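Long-range contacts in probable dipeptidase (Pseudomonas aeruginosa, PDB 3B40), which probably acts as a metal-dependent dipeptidase of the M19 (membrane dipeptidase) family, hydrolysing dipeptides: residues 168-173 with 186-192; 69-73 with 178-182. The protein carries 11 engineered substitutions. Numbering follows the deposited sequence.

Contact 1: 168-173 with 186-192; sequences NNDWAD and DALGGLS. Engineered in segment 168-173: Ala172 (natural residue Ser).
Within the long loop that joins strand 160-162 to helix 193-205 of this TIM-barrel family fold, residues 168-173 double back against 186-192 and make a single antiparallel bridge. Asn168 (rotamer m) uses its amide to tie neighbouring parts of the loop together: ND2 bonds Ser184 O, while OD1 accepts from Ser174 N and, at 2.9 Å, from a water that in turn accepts from Asp186 N (2.7 Å). Asn169 (p) builds an Asx turn, its OD1 taking Trp171 N at 2.8 Å and Ala172 N at 3.0 Å; its carbonyl O meets Leu188 CD1 at 3.5 Å. Asp170 O receives Ser192 OG at 2.7 Å. Ser192 (p) also N-caps helix 193-205 through OG and Gly195 N, a double task suited to a hydroxyl. Trp171 (m) points away and packs on Ala198, but its O accepts from Ser192 N (3.2 Å). Ala172, an engineered residue, is extended (-152/143) and faces Leu191 in a non-hydrogen-bonded pair, CA to CA 4.5 Å, with Ala172 CB 3.8 Å from Leu191 CD2. Asp173 N completes the bridge to Gly190 O at 3.0 Å. Its carboxylate (m) takes one amide of the type I turn Asp186 to Gly189 and that of the residue beyond: OD1 accepts from Leu188 N at 2.8 Å, OD2 from Gly190 N at 2.9 Å. Positive phi at Gly189 favours glycine, and the angles of Gly190 (124/-109) call for it. A second water donates to Asp173 OD2 at 2.7 Å and to Asp186 OD1 at 2.6 Å.

Contact 2: 69-73 with 178-182; sequences GWPEM and LPFFN
No hydrogen bond crosses this contact: the backbones stay well apart, with Pro71 CA 8.6 Å from Phe181 CA, and the gap is spanned mainly by side chains, joined by the backbone carbonyl of Pro71. Segment 69-73 is irregular. Pro71 (-79/66) is the centre of an inverse gamma turn closed by a weak bond from Glu72 N to Trp70 O (2.8 Å), a kink that suits proline's fixed phi. Across the gap, residues 179-181 form one 3-10 turn, Phe181 N bonding Leu178 O at 2.9 Å and Asn182 N bonding Pro179 O at 3.0 Å. From this turn Phe181 (m) reaches across: its CZ lies 3.7 Å from Pro71 CG, 3.6 Å from Pro71 O and 4.1 Å from Trp70 CZ3. Met73 (p, m, m) is flexible enough to fill the space left between rings, CE coming 3.7 Å from Phe181 CE1 and 4.3 Å from Leu178 CD1, while Met73 CB meets Phe180 CE2 at 3.5 Å. Phe180 (t) also stacks on Phe316 of helix 313-328. Trp70 (p) has CZ3, on the six-membered ring, 4.4 Å from Leu178 CD1; its indole NE1 is satisfied by Glu72 OE1 at 2.9 Å. Apolar contacts of this kind join two beta-alpha loops, those following strands 62-68 and 160-162, at the C-terminal end of a TIM-barrel-like parallel sheet.

In the fold
Both contacts draw on the long loop after strand 160-162, whose residues 168-192 supply three of the four segments. Contact 1 folds that loop on itself, is partly buried, and relies on backbone amides, carboxylate and waters; contact 2 is buried, largely apolar, with no hydrogen bond across its interface, and ties the same loop to the one after strand 62-68. The centres of contact 1 and contact 2 lie about 15 Å apart. Both are on the same side of the chain's centre, and their segments alternate along the sequence. They do not touch, yet share partners: Asp183 OD2 bonds both Asn168 N and Leu178 N, and Asn139 bonds Gly69 O and, weakly, Asn169 ND2.

Contact 1: 168-173 with 186-192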
ATOM      1  N   ASN A 168     -12.997   9.032  -3.696  1.00 14.90           N
ATOM      2  CA  ASN A 168     -13.860   8.118  -4.442  1.00 15.12           C
ATOM      3  C   ASN A 168     -13.457   8.163  -5.896  1.00 15.33           C
ATOM      4  O   ASN A 168     -12.889   9.156  -6.350  1.00 15.78           O
ATOM      5  CB  ASN A 168     -15.334   8.539  -4.343  1.00 14.62           C
ATOM      6  CG  ASN A 168     -15.933   8.330  -2.953  1.00 13.84           C
ATOM      7  OD1 ASN A 168     -15.476   7.491  -2.181  1.00 14.49           O
ATOM      8  ND2 ASN A 168     -17.004   9.071  -2.645  1.00 10.04           N
ATOM      9  N   ASN A 169     -13.750   7.105  -6.647  1.00 15.52           N
ATOM     10  CA  ASN A 169     -13.658   7.211  -8.103  1.00 16.11           C
ATOM     11  C   ASN A 169     -14.856   6.495  -8.725  1.00 16.47           C
ATOM     12  O   ASN A 169     -15.702   5.946  -7.992  1.00 16.54           O
ATOM     13  CB  ASN A 169     -12.301   6.657  -8.627  1.00 15.05           C
ATOM     14  CG  ASN A 169     -12.150   5.181  -8.388  1.00 16.27           C
ATOM     15  OD1 ASN A 169     -12.954   4.360  -8.894  1.00 18.79           O
ATOM     16  ND2 ASN A 169     -11.121   4.809  -7.626  1.00 12.55           N
ATOM     17  N   ASP A 170     -14.945   6.518 -10.058  1.00 15.61           N
ATOM     18  CA  ASP A 170     -16.150   6.026 -10.759  1.00 16.57           C
ATOM     19  C   ASP A 170     -16.315   4.509 -10.803  1.00 15.91           C
ATOM     20  O   ASP A 170     -17.343   4.017 -11.231  1.00 16.29           O
ATOM     21  CB  ASP A 170     -16.227   6.590 -12.178  1.00 16.68           C
ATOM     22  CG  ASP A 170     -16.388   8.104 -12.183  1.00 17.10           C
ATOM     23  OD1 ASP A 170     -16.947   8.672 -11.222  1.00 20.69           O
ATOM     24  OD2 ASP A 170     -15.945   8.726 -13.134  1.00 19.76           O
ATOM     25  N   TRP A 171     -15.304   3.782 -10.359  1.00 15.68           N
ATOM     26  CA  TRP A 171     -15.332   2.305 -10.274  1.00 15.50           C
ATOM     27  C   TRP A 171     -15.624   1.780  -8.860  1.00 14.38           C
ATOM     28  O   TRP A 171     -16.268   0.747  -8.693  1.00 13.93           O
ATOM     29  CB  TRP A 171     -13.973   1.760 -10.726  1.00 16.34           C
ATOM     30  CG  TRP A 171     -13.713   1.854 -12.207  1.00 19.16           C
ATOM     31  CD1 TRP A 171     -14.289   2.734 -13.095  1.00 23.47           C
ATOM     32  CD2 TRP A 171     -12.844   1.011 -12.990  1.00 18.22           C
ATOM     33  NE1 TRP A 171     -13.795   2.509 -14.374  1.00 25.35           N
ATOM     34  CE2 TRP A 171     -12.906   1.465 -14.333  1.00 22.74           C
ATOM     35  CE3 TRP A 171     -11.999  -0.056 -12.680  1.00 18.62           C
ATOM     36  CZ2 TRP A 171     -12.161   0.868 -15.369  1.00 21.11           C
ATOM     37  CZ3 TRP A 171     -11.255  -0.644 -13.707  1.00 20.20           C
ATOM     38  CH2 TRP A 171     -11.345  -0.182 -15.032  1.00 20.54           C
ATOM     39  N   ALA A 172     -15.114   2.479  -7.849  1.00 13.46           N
ATOM     40  CA  ALA A 172     -15.204   2.003  -6.472  1.00 12.83           C
ATOM     41  C   ALA A 172     -15.199   3.181  -5.508  1.00 12.42           C
ATOM     42  O   ALA A 172     -14.461   4.159  -5.727  1.00 11.99           O
ATOM     43  CB  ALA A 172     -13.997   1.109  -6.177  1.00 12.48           C
ATOM     44  N   ASP A 173     -15.974   3.067  -4.428  1.00 12.58           N
ATOM     45  CA  ASP A 173     -15.893   4.014  -3.288  1.00 12.49           C
ATOM     46  C   ASP A 173     -14.613   3.790  -2.472  1.00 12.45           C
ATOM     47  O   ASP A 173     -14.175   2.655  -2.280  1.00 11.95           O
ATOM     48  CB  ASP A 173     -17.078   3.876  -2.325  1.00 11.59           C
ATOM     49  CG  ASP A 173     -18.442   4.163  -2.979  1.00 15.97           C
ATOM     50  OD1 ASP A 173     -18.525   4.924  -3.974  1.00 12.23           O
ATOM     51  OD2 ASP A 173     -19.450   3.609  -2.475  1.00 17.57           O
ATOM     52  N   ASP A 186     -19.474   6.388   0.649  1.00 17.40           N
ATOM     53  CA  ASP A 186     -20.216   5.314   0.010  1.00 17.52           C
ATOM     54  C   ASP A 186     -21.118   5.775  -1.155  1.00 16.49           C
ATOM     55  O   ASP A 186     -22.191   5.246  -1.307  1.00 16.34           O
ATOM     56  CB  ASP A 186     -21.048   4.542   1.042  1.00 18.85           C
ATOM     57  CG  ASP A 186     -20.229   4.059   2.230  1.00 20.63           C
ATOM     58  OD1 ASP A 186     -19.249   3.301   2.020  1.00 23.33           O
ATOM     59  OD2 ASP A 186     -20.590   4.413   3.369  1.00 21.70           O
ATOM     60  N   ALA A 187     -20.645   6.709  -1.990  1.00 15.63           N
ATOM     61  CA  ALA A 187     -21.435   7.311  -3.074  1.00 15.03           C
ATOM     62  C   ALA A 187     -22.045   6.292  -4.030  1.00 14.61           C
ATOM     63  O   ALA A 187     -23.210   6.402  -4.415  1.00 13.11           O
ATOM     64  CB  ALA A 187     -20.591   8.341  -3.858  1.00 14.94           C
ATOM     65  N   LEU A 188     -21.241   5.310  -4.430  1.00 14.76           N
ATOM     66  CA  LEU A 188     -21.687   4.216  -5.290  1.00 13.96           C
ATOM     67  C   LEU A 188     -22.443   3.090  -4.594  1.00 14.15           C
ATOM     68  O   LEU A 188     -23.008   2.210  -5.275  1.00 14.67           O
ATOM     69  CB  LEU A 188     -20.464   3.593  -6.011  1.00 14.04           C
ATOM     70  CG  LEU A 188     -19.713   4.533  -6.978  1.00 14.60           C
ATOM     71  CD1 LEU A 188     -18.477   3.829  -7.514  1.00 14.05           C
ATOM     72  CD2 LEU A 188     -20.661   4.994  -8.123  1.00 17.70           C
ATOM     73  N   GLY A 189     -22.388   3.036  -3.263  1.00 13.97           N
ATOM     74  CA  GLY A 189     -22.793   1.812  -2.553  1.00 13.68           C
ATOM     75  C   GLY A 189     -21.812   0.635  -2.668  1.00 14.08           C
ATOM     76  O   GLY A 189     -22.188  -0.533  -2.481  1.00 12.84           O
ATOM     77  N   GLY A 190     -20.544   0.934  -2.937  1.00 13.87           N
ATOM     78  CA  GLY A 190     -19.508  -0.113  -3.087  1.00 13.61           C
ATOM     79  C   GLY A 190     -18.863   0.058  -4.448  1.00 13.56           C
ATOM     80  O   GLY A 190     -18.161   1.055  -4.666  1.00 13.42           O
ATOM     81  N   LEU A 191     -19.149  -0.878  -5.363  1.00 13.49           N
ATOM     82  CA  LEU A 191     -18.772  -0.769  -6.787  1.00 13.37           C
ATOM     83  C   LEU A 191     -19.887  -0.246  -7.728  1.00 14.41           C
ATOM     84  O   LEU A 191     -21.071  -0.529  -7.521  1.00 13.72           O
ATOM     85  CB  LEU A 191     -18.302  -2.114  -7.306  1.00 12.55           C
ATOM     86  CG  LEU A 191     -17.215  -2.838  -6.496  1.00 12.09           C
ATOM     87  CD1 LEU A 191     -17.076  -4.211  -7.048  1.00 12.69           C
ATOM     88  CD2 LEU A 191     -15.882  -2.121  -6.595  1.00  6.51           C
ATOM     89  N   SER A 192     -19.489   0.493  -8.775  1.00 15.23           N
ATOM     90  CA  SER A 192     -20.407   0.861  -9.854  1.00 14.93           C
ATOM     91  C   SER A 192     -20.592  -0.372 -10.733  1.00 16.02           C
ATOM     92  O   SER A 192     -19.877  -1.378 -10.553  1.00 15.68           O
ATOM     93  CB  SER A 192     -19.849   2.038 -10.667  1.00 15.84           C
ATOM     94  OG  SER A 192     -18.665   1.681 -11.393  1.00 13.51           O
TER
HETATM   95  O   HOH W   1     -16.787   6.363   0.206  1.00 15.26           O
HETATM   96  O   HOH W   2     -18.987   2.036  -0.291  1.00 17.73           O

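Contact 2: 69-73 with 178-182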
ATOM      1  N   GLY A  69      -1.664   7.021 -10.543  1.00 19.37           N
ATOM      2  CA  GLY A  69      -1.991   8.429 -10.746  1.00 21.06           C
ATOM      3  C   GLY A  69      -3.209   8.770  -9.894  1.00 22.07           C
ATOM      4  O   GLY A  69      -3.978   7.878  -9.520  1.00 21.62           O
ATOM      5  N   TRP A  70      -3.377  10.054  -9.578  1.00 22.90           N
ATOM      6  CA  TRP A  70      -4.555  10.539  -8.856  1.00 23.68           C
ATOM      7  C   TRP A  70      -4.739  12.041  -9.097  1.00 24.71           C
ATOM      8  O   TRP A  70      -3.897  12.643  -9.774  1.00 24.98           O
ATOM      9  CB  TRP A  70      -4.413  10.202  -7.359  1.00 23.82           C
ATOM     10  CG  TRP A  70      -3.614  11.167  -6.590  1.00 21.55           C
ATOM     11  CD1 TRP A  70      -2.408  11.710  -6.936  1.00 23.18           C
ATOM     12  CD2 TRP A  70      -3.953  11.703  -5.319  1.00 22.26           C
ATOM     13  NE1 TRP A  70      -1.969  12.559  -5.941  1.00 21.57           N
ATOM     14  CE2 TRP A  70      -2.907  12.574  -4.939  1.00 22.26           C
ATOM     15  CE3 TRP A  70      -5.045  11.520  -4.443  1.00 22.73           C
ATOM     16  CZ2 TRP A  70      -2.926  13.285  -3.720  1.00 24.02           C
ATOM     17  CZ3 TRP A  70      -5.064  12.231  -3.237  1.00 22.10           C
ATOM     18  CH2 TRP A  70      -4.003  13.085  -2.883  1.00 22.55           C
ATOM     19  N   PRO A  71      -5.842  12.653  -8.573  1.00 25.73           N
ATOM     20  CA  PRO A  71      -6.115  14.083  -8.814  1.00 26.53           C
ATOM     21  C   PRO A  71      -5.273  14.989  -7.909  1.00 28.02           C
ATOM     22  O   PRO A  71      -5.812  15.675  -7.026  1.00 27.87           O
ATOM     23  CB  PRO A  71      -7.622  14.232  -8.492  1.00 27.23           C
ATOM     24  CG  PRO A  71      -8.131  12.802  -8.168  1.00 26.60           C
ATOM     25  CD  PRO A  71      -6.898  12.039  -7.750  1.00 25.48           C
ATOM     26  N   GLU A  72      -3.961  14.943  -8.129  1.00 28.34           N
ATOM     27  CA  GLU A  72      -2.961  15.754  -7.446  1.00 29.93           C
ATOM     28  C   GLU A  72      -3.363  17.224  -7.311  1.00 30.53           C
ATOM     29  O   GLU A  72      -3.666  17.886  -8.304  1.00 31.25           O
ATOM     30  CB  GLU A  72      -1.605  15.629  -8.178  1.00 29.30           C
ATOM     31  CG  GLU A  72      -0.435  16.314  -7.468  1.00 30.65           C
ATOM     32  CD  GLU A  72      -0.222  15.794  -6.053  1.00 31.32           C
ATOM     33  OE1 GLU A  72       0.144  14.604  -5.920  1.00 29.86           O
ATOM     34  OE2 GLU A  72      -0.405  16.570  -5.075  1.00 30.12           O
ATOM     35  N   MET A  73      -3.374  17.715  -6.073  1.00 31.54           N
ATOM     36  CA  MET A  73      -3.698  19.119  -5.793  1.00 32.19           C
ATOM     37  C   MET A  73      -2.466  19.975  -5.479  1.00 32.90           C
ATOM     38  O   MET A  73      -2.532  21.205  -5.558  1.00 33.00           O
ATOM     39  CB  MET A  73      -4.730  19.239  -4.653  1.00 32.13           C
ATOM     40  CG  MET A  73      -4.245  18.862  -3.244  1.00 31.41           C
ATOM     41  SD  MET A  73      -4.021  17.082  -2.916  1.00 28.56           S
ATOM     42  CE  MET A  73      -5.721  16.526  -3.072  1.00 31.77           C
ATOM     43  N   LEU A 178     -12.605  12.142   0.084  1.00 15.65           N
ATOM     44  CA  LEU A 178     -12.069  13.477   0.350  1.00 17.45           C
ATOM     45  C   LEU A 178     -13.053  14.610   0.103  1.00 17.59           C
ATOM     46  O   LEU A 178     -13.523  14.799  -1.036  1.00 16.70           O
ATOM     47  CB  LEU A 178     -10.867  13.773  -0.523  1.00 17.96           C
ATOM     48  CG  LEU A 178      -9.530  13.123  -0.245  1.00 21.73           C
ATOM     49  CD1 LEU A 178      -8.490  13.943  -1.038  1.00 21.92           C
ATOM     50  CD2 LEU A 178      -9.243  13.111   1.262  1.00 24.95           C
ATOM     51  N   PRO A 179     -13.284  15.431   1.138  1.00 17.74           N
ATOM     52  CA  PRO A 179     -14.180  16.574   0.994  1.00 17.91           C
ATOM     53  C   PRO A 179     -13.640  17.624   0.015  1.00 18.51           C
ATOM     54  O   PRO A 179     -14.418  18.327  -0.613  1.00 17.93           O
ATOM     55  CB  PRO A 179     -14.278  17.127   2.408  1.00 18.19           C
ATOM     56  CG  PRO A 179     -13.035  16.707   3.082  1.00 17.12           C
ATOM     57  CD  PRO A 179     -12.699  15.351   2.489  1.00 17.87           C
ATOM     58  N   PHE A 180     -12.322  17.693  -0.143  1.00 17.86           N
ATOM     59  CA  PHE A 180     -11.709  18.505  -1.213  1.00 18.10           C
ATOM     60  C   PHE A 180     -12.130  18.104  -2.651  1.00 17.17           C
ATOM     61  O   PHE A 180     -12.122  18.950  -3.563  1.00 16.99           O
ATOM     62  CB  PHE A 180     -10.185  18.468  -1.073  1.00 18.81           C
ATOM     63  CG  PHE A 180      -9.476  19.531  -1.872  1.00 19.98           C
ATOM     64  CD1 PHE A 180      -9.595  20.881  -1.524  1.00 21.44           C
ATOM     65  CD2 PHE A 180      -8.665  19.179  -2.942  1.00 21.09           C
ATOM     66  CE1 PHE A 180      -8.929  21.898  -2.268  1.00 23.04           C
ATOM     67  CE2 PHE A 180      -7.996  20.179  -3.696  1.00 23.31           C
ATOM     68  CZ  PHE A 180      -8.121  21.532  -3.348  1.00 21.35           C
ATOM     69  N   PHE A 181     -12.483  16.829  -2.859  1.00 15.85           N
ATOM     70  CA  PHE A 181     -12.988  16.329  -4.165  1.00 15.59           C
ATOM     71  C   PHE A 181     -14.532  16.361  -4.242  1.00 15.21           C
ATOM     72  O   PHE A 181     -15.137  15.822  -5.177  1.00 15.53           O
ATOM     73  CB  PHE A 181     -12.535  14.876  -4.386  1.00 16.07           C
ATOM     74  CG  PHE A 181     -11.033  14.693  -4.507  1.00 18.10           C
ATOM     75  CD1 PHE A 181     -10.189  15.784  -4.746  1.00 19.28           C
ATOM     76  CD2 PHE A 181     -10.474  13.399  -4.441  1.00 20.04           C
ATOM     77  CE1 PHE A 181      -8.792  15.590  -4.865  1.00 22.30           C
ATOM     78  CE2 PHE A 181      -9.098  13.194  -4.559  1.00 19.78           C
ATOM     79  CZ  PHE A 181      -8.250  14.295  -4.772  1.00 18.57           C
ATOM     80  N   ASN A 182     -15.142  16.939  -3.214  1.00 15.45           N
ATOM     81  CA  ASN A 182     -16.603  16.972  -2.997  1.00 15.40           C
ATOM     82  C   ASN A 182     -17.184  15.552  -2.852  1.00 15.23           C
ATOM     83  O   ASN A 182     -18.315  15.289  -3.229  1.00 14.92           O
ATOM     84  CB  ASN A 182     -17.312  17.811  -4.092  1.00 14.77           C
ATOM     85  CG  ASN A 182     -18.778  18.093  -3.763  1.00 15.82           C
ATOM     86  OD1 ASN A 182     -19.123  18.294  -2.601  1.00 17.07           O
ATOM     87  ND2 ASN A 182     -19.648  18.085  -4.789  1.00 16.43           N
TER